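Local coordinates for protein caprin-2 (Danio rerio, PDB 4OUS) that probably takes part in canonical Wnt signalling through its C1q domain, which is assembled here as a trimer with bound calcium, at residues A[48-53]-A[101-106]; A[60-65]-A[116-121]; A[69-74]-A[109-114]. The protein carries 1 engineered substitution. All blocks are in the same frame, centred on the assembly; numbering follows the deposited sequence.

Contact 1 of 3, residues A[48-53]-A[101-106]; sequences PATGAY and QLFQGD
Gly-51 and Leu-102 form an antiparallel hydrogen-bonded pair. Leu-102 N gives the shorter bond, 2.8 Å to Gly-51 O. Gly-51 N returns one to Leu-102 O. Beyond this pair the side chain of Thr-50 takes over from the backbone. Its OG1 is anti to the carbonyl carbon (chi1 -63°) and accepts from Gln-104 N at 3.1 Å. A water bridges Thr-50 N and Gln-104 OE1. An alanine in place of Thr-50 would probably leave Gln-104 N without this acceptor and open a gap beside Phe-103. Two more bonds lie within the segments. Tyr-53 OH reaches Ala-49 O at 2.6 Å, in the carbonyl plane and on a lone pair. Asp-106 OD2 accepts from Phe-103 N, which lies above the carboxylate plane. Packing lies further out. Leu-102 CD1 sits 3.6 Å from Tyr-53 CD2, and the two side chains cross at about a right angle. Thr-50 CG2 is 4.0 Å from Phe-103 CD1. A type II beta turn from Phe-103 to Asp-106 carries the chain from strand 93-102 to strand 107-114 of the other sheet. This is the end of antiparallel strands 51-60 and 93-102, at the edge of the sheet within this chain, typical of the C1q jelly-roll.

Contact 2 of 3, residues A[60-65]-A[116-121]; sequences LKLAIS and AIYGSS
Leu-62 lays its two methyl branches against the opposite segment. CD1 meets Ala-116 CB at 3.6 Å. CD2 reaches Tyr-118 CA at 3.6 Å and comes to the edge of the Tyr-118 ring, near its plane. Ile-64 adds CD1 to the same Ala-116 methyl, at 4.0 Å. Leu-60 and Tyr-118 lie side by side and point the same way, with CD2 of Leu-60 3.8 Å from CD2 of Tyr-118. Tyr-118 CG is anti to the backbone N (chi1 -174°), which brings it to 4.0 Å from CD2 of Leu-60. Two backbone bonds hold the segments together. Tyr-118 N donates to Leu-60 O at 2.8 Å, nearly straight. Leu-62 N donates to Ala-116 O at 2.9 Å from above the carbonyl plane. They flank Lys-61 and Ile-117, whose backbones form a single bridge. These are two loops at one end of the C1q jelly-roll, one after strand 51-60 and one after strand 107-114. The Lys-61 chain bends at chi3 and chi4, and NZ donates to Leu-62 O at 3.0 Å. NZ also bonds Val-66 O. Ala-116 N donates to a water. Further out, Lys-61 O is hydrogen-bonded to His-91 ND1, and the His-91 and Tyr-118 rings meet edge-to-face. Ser-125 OG is hydrogen-bonded to both Tyr-118 O and Leu-60 N. Leu-60 also packs on Tyr-83 of the third subunit.

Contact 3 of 3, residues A[69-74]-A[109-114]; sequences YINLMR and WLRLHR
Asn-71 OD1 is held by two donors of Arg-111, NE and NH2, each at 2.9 Å. The Arg-111 chain bends at chi3 (72°), which puts NE beside OD1. Both donors come from the same face of the amide plane, while OD1 lies in the guanidinium plane. Asn-71 ND2 is satisfied by Ser-81 OG. Met-73 SD lies over one face of the guanidinium, 4.0 Å from NE of Arg-111. Asn-71 and Arg-111 exchange two backbone bonds, as do Met-73 and Trp-109. At Tyr-69 a classic beta bulge splits the pair: N donates to Arg-114 O at 3.0 Å, and O accepts from His-113 N at 2.9 Å, bent to 140°. The His-113 ring turns its edge toward the Tyr-69 face, offset, planes at 85°, and ND1 bonds Asp-22 OD1. Met-73 CB makes a CH-pi contact with the Trp-109 five-membered ring, 3.5 Å from its centroid, and Trp-109 NE1 bonds Asn-75 O. On the other face Leu-72 CD1 meets Leu-110 CD2, and both residues, with Ile-70, pack on Phe-57 of strand 51-60 in the other sheet. Strand 77-84 flanks strand 68-74, and Trp-122 of the second subunit meets the His-113 ring edge-to-face and packs on Asn-71 and Arg-111.

Contacts 1 and 2 lie on opposite sides of the chain's centre, about 31 Å apart between centres, and do not touch. Contact 3 lies between them and meets both. Its centre is about 19 Å from that of contact 1 and about 15 Å from that of contact 2. Arg-74 CG packs on Leu-102 CD2 at 3.7 Å, and Leu-112 CD1 lies 4.1 Å from Ile-117 CG1. Along the chain contact 3 is nested inside the loop closed by contact 2. Contacts 1 and 3 both reach the second subunit; contact 2 reaches the third. The bound calcium ion is about 8 Å from the Leu-60 side chain and about 13 Å from that of Ile-70.

Contact 1 of 3, residues A[48-53]-A[101-106]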
loop_
_atom_site.group_PDB
_atom_site.type_symbol
_atom_site.label_atom_id
_atom_site.label_comp_id
_atom_site.label_asym_id
_atom_site.label_seq_id
_atom_site.Cartn_x
_atom_site.Cartn_y
_atom_site.Cartn_z
ATOM N N PRO A 48 -16.244 -12.353 10.412
ATOM C CA PRO A 48 -17.630 -12.821 10.545
ATOM C C PRO A 48 -17.931 -14.083 9.747
ATOM O O PRO A 48 -18.986 -14.687 9.934
ATOM C CB PRO A 48 -18.436 -11.654 9.986
ATOM C CG PRO A 48 -17.554 -11.119 8.902
ATOM C CD PRO A 48 -16.135 -11.263 9.423
ATOM N N ALA A 49 -17.023 -14.454 8.853
ATOM C CA ALA A 49 -17.253 -15.564 7.947
ATOM C C ALA A 49 -15.924 -16.028 7.396
ATOM O O ALA A 49 -15.119 -15.223 6.927
ATOM C CB ALA A 49 -18.190 -15.159 6.818
ATOM N N THR A 50 -15.688 -17.327 7.477
ATOM C CA THR A 50 -14.456 -17.902 6.971
ATOM C C THR A 50 -14.264 -17.487 5.516
ATOM O O THR A 50 -15.215 -17.474 4.733
ATOM C CB THR A 50 -14.488 -19.424 7.139
ATOM O OG1 THR A 50 -14.545 -19.715 8.542
ATOM C CG2 THR A 50 -13.265 -20.086 6.532
ATOM N N GLY A 51 -13.045 -17.079 5.178
ATOM C CA GLY A 51 -12.759 -16.614 3.837
ATOM C C GLY A 51 -11.421 -15.914 3.751
ATOM O O GLY A 51 -10.673 -15.860 4.727
ATOM N N ALA A 52 -11.123 -15.382 2.569
ATOM C CA ALA A 52 -9.887 -14.653 2.323
ATOM C C ALA A 52 -10.168 -13.164 2.441
ATOM O O ALA A 52 -11.135 -12.663 1.863
ATOM C CB ALA A 52 -9.323 -14.988 0.955
ATOM N N TYR A 53 -9.313 -12.473 3.191
ATOM C CA TYR A 53 -9.453 -11.054 3.495
ATOM C C TYR A 53 -8.165 -10.309 3.165
ATOM O O TYR A 53 -7.075 -10.841 3.371
ATOM C CB TYR A 53 -9.795 -10.856 4.978
ATOM C CG TYR A 53 -11.172 -11.346 5.377
ATOM C CD1 TYR A 53 -12.206 -10.448 5.599
ATOM C CD2 TYR A 53 -11.444 -12.703 5.530
ATOM C CE1 TYR A 53 -13.471 -10.878 5.961
ATOM C CE2 TYR A 53 -12.714 -13.146 5.889
ATOM C CZ TYR A 53 -13.725 -12.224 6.105
ATOM O OH TYR A 53 -14.993 -12.627 6.461
ATOM N N GLN A 101 -6.112 -15.975 4.927
ATOM C CA GLN A 101 -7.208 -16.907 5.114
ATOM C C GLN A 101 -7.640 -16.847 6.569
ATOM O O GLN A 101 -6.871 -17.216 7.456
ATOM C CB GLN A 101 -6.776 -18.326 4.743
ATOM C CG GLN A 101 -7.841 -19.380 4.968
ATOM C CD GLN A 101 -9.001 -19.235 4.010
ATOM O OE1 GLN A 101 -8.811 -19.102 2.801
ATOM N NE2 GLN A 101 -10.216 -19.251 4.546
ATOM N N LEU A 102 -8.860 -16.386 6.817
ATOM C CA LEU A 102 -9.372 -16.272 8.176
ATOM C C LEU A 102 -10.496 -17.262 8.415
ATOM O O LEU A 102 -11.203 -17.655 7.488
ATOM C CB LEU A 102 -9.881 -14.861 8.458
ATOM C CG LEU A 102 -8.888 -13.712 8.298
ATOM C CD1 LEU A 102 -9.580 -12.405 8.631
ATOM C CD2 LEU A 102 -7.662 -13.913 9.169
ATOM N N PHE A 103 -10.653 -17.645 9.676
ATOM C CA PHE A 103 -11.793 -18.430 10.119
ATOM C C PHE A 103 -12.694 -17.552 10.949
ATOM O O PHE A 103 -12.217 -16.629 11.611
ATOM C CB PHE A 103 -11.339 -19.637 10.925
ATOM C CG PHE A 103 -10.571 -20.625 10.121
ATOM C CD1 PHE A 103 -11.214 -21.707 9.544
ATOM C CD2 PHE A 103 -9.209 -20.469 9.919
ATOM C CE1 PHE A 103 -10.512 -22.625 8.789
ATOM C CE2 PHE A 103 -8.500 -21.384 9.166
ATOM C CZ PHE A 103 -9.154 -22.463 8.599
ATOM N N GLN A 104 -13.992 -17.830 10.914
ATOM C CA GLN A 104 -14.940 -17.057 11.699
ATOM C C GLN A 104 -14.466 -16.960 13.145
ATOM O O GLN A 104 -14.099 -17.962 13.762
ATOM C CB GLN A 104 -16.336 -17.673 11.629
ATOM C CG GLN A 104 -17.383 -16.843 12.353
ATOM C CD GLN A 104 -18.784 -17.393 12.197
ATOM O OE1 GLN A 104 -19.030 -18.270 11.371
ATOM N NE2 GLN A 104 -19.714 -16.874 12.991
ATOM N N GLY A 105 -14.443 -15.741 13.666
ATOM C CA GLY A 105 -14.012 -15.509 15.031
ATOM C C GLY A 105 -12.568 -15.057 15.163
ATOM O O GLY A 105 -12.195 -14.490 16.190
ATOM N N ASP A 106 -11.744 -15.313 14.146
ATOM C CA ASP A 106 -10.377 -14.801 14.144
ATOM C C ASP A 106 -10.375 -13.285 14.277
ATOM O O ASP A 106 -11.281 -12.603 13.782
ATOM C CB ASP A 106 -9.636 -15.173 12.858
ATOM C CG ASP A 106 -9.172 -16.611 12.830
ATOM O OD1 ASP A 106 -9.223 -17.292 13.877
ATOM O OD2 ASP A 106 -8.734 -17.049 11.744
HETATM O O HOH W 1 -17.978 -19.025 8.519
#

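Contact 2 of 3, residues A[60-65]-A[116-121]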
loop_
_atom_site.group_PDB
_atom_site.type_symbol
_atom_site.label_atom_id
_atom_site.label_comp_id
_atom_site.label_asym_id
_atom_site.label_seq_id
_atom_site.Cartn_x
_atom_site.Cartn_y
_atom_site.Cartn_z
ATOM N N LEU A 60 2.085 6.612 10.432
ATOM C CA LEU A 60 3.085 7.670 10.497
ATOM C C LEU A 60 3.642 7.757 11.913
ATOM O O LEU A 60 2.868 7.829 12.874
ATOM C CB LEU A 60 2.475 9.012 10.085
ATOM C CG LEU A 60 3.467 10.154 9.859
ATOM C CD1 LEU A 60 4.234 9.944 8.561
ATOM C CD2 LEU A 60 2.765 11.507 9.865
ATOM N N LYS A 61 4.965 7.752 12.053
ATOM C CA LYS A 61 5.575 7.845 13.378
ATOM C C LYS A 61 5.727 9.279 13.846
ATOM O O LYS A 61 5.806 10.202 13.032
ATOM C CB LYS A 61 6.944 7.162 13.400
ATOM C CG LYS A 61 8.057 7.915 12.677
ATOM C CD LYS A 61 9.352 7.096 12.567
ATOM C CE LYS A 61 9.945 6.717 13.919
ATOM N NZ LYS A 61 10.411 7.903 14.682
ATOM N N LEU A 62 5.777 9.458 15.163
ATOM C CA LEU A 62 6.196 10.730 15.733
ATOM C C LEU A 62 7.648 10.998 15.361
ATOM O O LEU A 62 8.457 10.073 15.198
ATOM C CB LEU A 62 6.047 10.742 17.256
ATOM C CG LEU A 62 4.638 10.582 17.826
ATOM C CD1 LEU A 62 4.636 10.861 19.322
ATOM C CD2 LEU A 62 3.668 11.501 17.118
ATOM N N ALA A 63 7.972 12.280 15.261
ATOM C CA ALA A 63 9.322 12.719 14.946
ATOM C C ALA A 63 10.175 12.705 16.210
ATOM O O ALA A 63 10.544 13.753 16.751
ATOM C CB ALA A 63 9.301 14.101 14.316
ATOM N N ILE A 64 10.451 11.492 16.678
ATOM C CA ILE A 64 11.298 11.245 17.834
ATOM C C ILE A 64 12.332 10.195 17.462
ATOM O O ILE A 64 12.162 9.464 16.482
ATOM C CB ILE A 64 10.493 10.760 19.058
ATOM C CG1 ILE A 64 9.789 9.435 18.753
ATOM C CG2 ILE A 64 9.495 11.825 19.507
ATOM C CD1 ILE A 64 9.049 8.845 19.938
ATOM N N SER A 65 13.398 10.118 18.253
ATOM C CA SER A 65 14.498 9.193 18.001
ATOM C C SER A 65 14.225 7.814 18.596
ATOM O O SER A 65 15.043 7.267 19.334
ATOM C CB SER A 65 15.800 9.755 18.569
ATOM O OG SER A 65 16.093 11.021 18.002
ATOM N N ALA A 116 6.123 5.405 18.450
ATOM C CA ALA A 116 4.947 6.196 18.768
ATOM C C ALA A 116 4.324 6.686 17.470
ATOM O O ALA A 116 5.032 6.932 16.488
ATOM C CB ALA A 116 5.303 7.367 19.675
ATOM N N ILE A 117 3.002 6.820 17.476
ATOM C CA ILE A 117 2.214 7.076 16.277
ATOM C C ILE A 117 1.639 8.486 16.238
ATOM O O ILE A 117 1.100 8.967 17.235
ATOM C CB ILE A 117 1.053 6.060 16.178
ATOM C CG1 ILE A 117 1.616 4.637 16.127
ATOM C CG2 ILE A 117 0.141 6.365 14.990
ATOM C CD1 ILE A 117 0.568 3.547 16.151
ATOM N N TYR A 118 1.732 9.122 15.073
ATOM C CA TYR A 118 1.136 10.420 14.833
ATOM C C TYR A 118 -0.331 10.320 14.450
ATOM O O TYR A 118 -0.690 9.630 13.486
ATOM C CB TYR A 118 1.894 11.142 13.718
ATOM C CG TYR A 118 1.428 12.560 13.513
ATOM C CD1 TYR A 118 1.901 13.582 14.322
ATOM C CD2 TYR A 118 0.500 12.876 12.529
ATOM C CE1 TYR A 118 1.470 14.884 14.152
ATOM C CE2 TYR A 118 0.064 14.175 12.352
ATOM C CZ TYR A 118 0.552 15.173 13.163
ATOM O OH TYR A 118 0.122 16.470 12.987
ATOM N N GLY A 119 -1.174 11.025 15.191
ATOM C CA GLY A 119 -2.578 11.140 14.854
ATOM C C GLY A 119 -2.998 12.585 14.714
ATOM O O GLY A 119 -2.649 13.427 15.545
ATOM N N SER A 120 -3.741 12.882 13.656
ATOM C CA SER A 120 -4.348 14.195 13.491
ATOM C C SER A 120 -5.587 14.088 12.619
ATOM O O SER A 120 -5.879 13.033 12.060
ATOM C CB SER A 120 -3.366 15.191 12.877
ATOM O OG SER A 120 -3.324 15.038 11.468
ATOM N N SER A 121 -6.299 15.201 12.493
ATOM C CA SER A 121 -7.497 15.244 11.673
ATOM C C SER A 121 -7.220 15.026 10.187
ATOM O O SER A 121 -8.159 14.831 9.425
ATOM C CB SER A 121 -8.224 16.578 11.865
ATOM O OG SER A 121 -7.437 17.653 11.386
HETATM O O HOH W 2 8.442 6.520 16.916
#

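Contact 3 of 3, residues A[69-74]-A[109-114]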
loop_
_atom_site.group_PDB
_atom_site.type_symbol
_atom_site.label_atom_id
_atom_site.label_comp_id
_atom_site.label_asym_id
_atom_site.label_seq_id
_atom_site.Cartn_x
_atom_site.Cartn_y
_atom_site.Cartn_z
ATOM N N TYR A 69 7.995 0.222 14.909
ATOM C CA TYR A 69 7.783 -1.166 14.509
ATOM C C TYR A 69 6.308 -1.495 14.676
ATOM O O TYR A 69 5.776 -1.367 15.786
ATOM C CB TYR A 69 8.588 -2.127 15.377
ATOM C CG TYR A 69 10.081 -2.173 15.188
ATOM C CD1 TYR A 69 10.666 -3.215 14.473
ATOM C CD2 TYR A 69 10.920 -1.219 15.763
ATOM C CE1 TYR A 69 12.032 -3.299 14.319
ATOM C CE2 TYR A 69 12.294 -1.300 15.616
ATOM C CZ TYR A 69 12.843 -2.342 14.892
ATOM O OH TYR A 69 14.209 -2.431 14.731
ATOM N N ILE A 70 5.670 -1.934 13.597
ATOM C CA ILE A 70 4.267 -2.328 13.595
ATOM C C ILE A 70 4.153 -3.787 13.184
ATOM O O ILE A 70 4.814 -4.209 12.230
ATOM C CB ILE A 70 3.442 -1.479 12.596
ATOM C CG1 ILE A 70 3.573 0.019 12.872
ATOM C CG2 ILE A 70 1.985 -1.908 12.584
ATOM C CD1 ILE A 70 2.956 0.460 14.173
ATOM N N ASN A 71 3.307 -4.551 13.875
ATOM C CA ASN A 71 2.964 -5.903 13.438
ATOM C C ASN A 71 1.487 -5.991 13.086
ATOM O O ASN A 71 0.636 -5.547 13.866
ATOM C CB ASN A 71 3.242 -6.956 14.518
ATOM C CG ASN A 71 4.609 -6.826 15.147
ATOM O OD1 ASN A 71 4.723 -6.503 16.337
ATOM N ND2 ASN A 71 5.653 -7.103 14.373
ATOM N N LEU A 72 1.177 -6.609 11.949
ATOM C CA LEU A 72 -0.183 -7.050 11.666
ATOM C C LEU A 72 -0.357 -8.424 12.302
ATOM O O LEU A 72 0.354 -9.369 11.951
ATOM C CB LEU A 72 -0.449 -7.117 10.165
ATOM C CG LEU A 72 -1.842 -7.610 9.763
ATOM C CD1 LEU A 72 -2.915 -6.571 10.029
ATOM C CD2 LEU A 72 -1.871 -8.071 8.299
ATOM N N MET A 73 -1.267 -8.502 13.261
ATOM C CA MET A 73 -1.515 -9.693 14.058
ATOM C C MET A 73 -2.761 -10.412 13.591
ATOM O O MET A 73 -3.759 -9.772 13.253
ATOM C CB MET A 73 -1.698 -9.321 15.529
ATOM C CG MET A 73 -0.612 -8.430 16.107
ATOM S SD MET A 73 1.004 -9.241 16.217
ATOM C CE MET A 73 0.649 -10.535 17.400
ATOM N N ARG A 74 -2.718 -11.739 13.602
ATOM C CA ARG A 74 -3.932 -12.535 13.509
ATOM C C ARG A 74 -3.963 -13.384 14.771
ATOM O O ARG A 74 -3.081 -14.222 14.993
ATOM C CB ARG A 74 -3.963 -13.393 12.242
ATOM C CG ARG A 74 -5.275 -14.133 12.027
ATOM C CD ARG A 74 -5.286 -15.515 12.667
ATOM N NE ARG A 74 -4.507 -16.493 11.914
ATOM C CZ ARG A 74 -3.351 -17.017 12.308
ATOM N NH1 ARG A 74 -2.756 -17.918 11.537
ATOM N NH2 ARG A 74 -2.786 -16.652 13.452
ATOM N N TRP A 109 -5.514 -7.308 13.898
ATOM C CA TRP A 109 -5.277 -6.050 14.588
ATOM C C TRP A 109 -3.831 -5.630 14.391
ATOM O O TRP A 109 -2.999 -6.439 13.971
ATOM C CB TRP A 109 -5.614 -6.178 16.083
ATOM C CG TRP A 109 -4.965 -7.340 16.804
ATOM C CD1 TRP A 109 -5.303 -8.664 16.698
ATOM C CD2 TRP A 109 -3.896 -7.271 17.757
ATOM N NE1 TRP A 109 -4.506 -9.419 17.522
ATOM C CE2 TRP A 109 -3.635 -8.588 18.183
ATOM C CE3 TRP A 109 -3.137 -6.224 18.290
ATOM C CZ2 TRP A 109 -2.641 -8.888 19.115
ATOM C CZ3 TRP A 109 -2.157 -6.521 19.222
ATOM C CH2 TRP A 109 -1.915 -7.844 19.622
ATOM N N LEU A 110 -3.541 -4.362 14.660
ATOM C CA LEU A 110 -2.180 -3.858 14.581
ATOM C C LEU A 110 -1.594 -3.678 15.968
ATOM O O LEU A 110 -2.240 -3.137 16.874
ATOM C CB LEU A 110 -2.119 -2.530 13.834
ATOM C CG LEU A 110 -2.585 -2.535 12.380
ATOM C CD1 LEU A 110 -2.458 -1.140 11.794
ATOM C CD2 LEU A 110 -1.814 -3.527 11.542
ATOM N N ARG A 111 -0.358 -4.133 16.117
ATOM C CA ARG A 111 0.400 -3.996 17.344
ATOM C C ARG A 111 1.503 -2.959 17.169
ATOM O O ARG A 111 2.284 -3.020 16.210
ATOM C CB ARG A 111 1.013 -5.338 17.752
ATOM C CG ARG A 111 1.725 -5.292 19.090
ATOM C CD ARG A 111 2.154 -6.667 19.541
ATOM N NE ARG A 111 3.271 -7.167 18.755
ATOM C CZ ARG A 111 3.925 -8.286 19.045
ATOM N NH1 ARG A 111 3.559 -9.012 20.094
ATOM N NH2 ARG A 111 4.945 -8.677 18.295
ATOM N N LEU A 112 1.567 -2.023 18.113
ATOM C CA LEU A 112 2.675 -1.097 18.223
ATOM C C LEU A 112 3.766 -1.795 19.011
ATOM O O LEU A 112 3.689 -1.892 20.233
ATOM C CB LEU A 112 2.235 0.197 18.907
ATOM C CG LEU A 112 3.315 1.256 19.085
ATOM C CD1 LEU A 112 3.919 1.657 17.754
ATOM C CD2 LEU A 112 2.750 2.469 19.807
ATOM N N HIS A 113 4.739 -2.361 18.314
ATOM C CA HIS A 113 5.810 -3.070 18.990
ATOM C C HIS A 113 6.716 -2.077 19.721
ATOM O O HIS A 113 6.917 -2.193 20.929
ATOM C CB HIS A 113 6.597 -3.915 17.992
ATOM C CG HIS A 113 7.858 -4.478 18.557
ATOM N ND1 HIS A 113 7.872 -5.334 19.638
ATOM C CD2 HIS A 113 9.152 -4.280 18.214
ATOM C CE1 HIS A 113 9.125 -5.648 19.927
ATOM N NE2 HIS A 113 9.919 -5.027 19.075
ATOM N N ARG A 114 7.231 -1.098 18.979
ATOM C CA ARG A 114 8.037 -0.005 19.516
ATOM C C ARG A 114 7.708 1.262 18.752
ATOM O O ARG A 114 7.257 1.203 17.607
ATOM C CB ARG A 114 9.538 -0.301 19.404
ATOM C CG ARG A 114 10.036 -1.449 20.278
ATOM C CD ARG A 114 11.564 -1.579 20.238
ATOM N NE ARG A 114 12.188 -0.337 20.694
ATOM C CZ ARG A 114 13.277 0.218 20.165
ATOM N NH1 ARG A 114 13.919 -0.367 19.161
ATOM N NH2 ARG A 114 13.712 1.375 20.639
#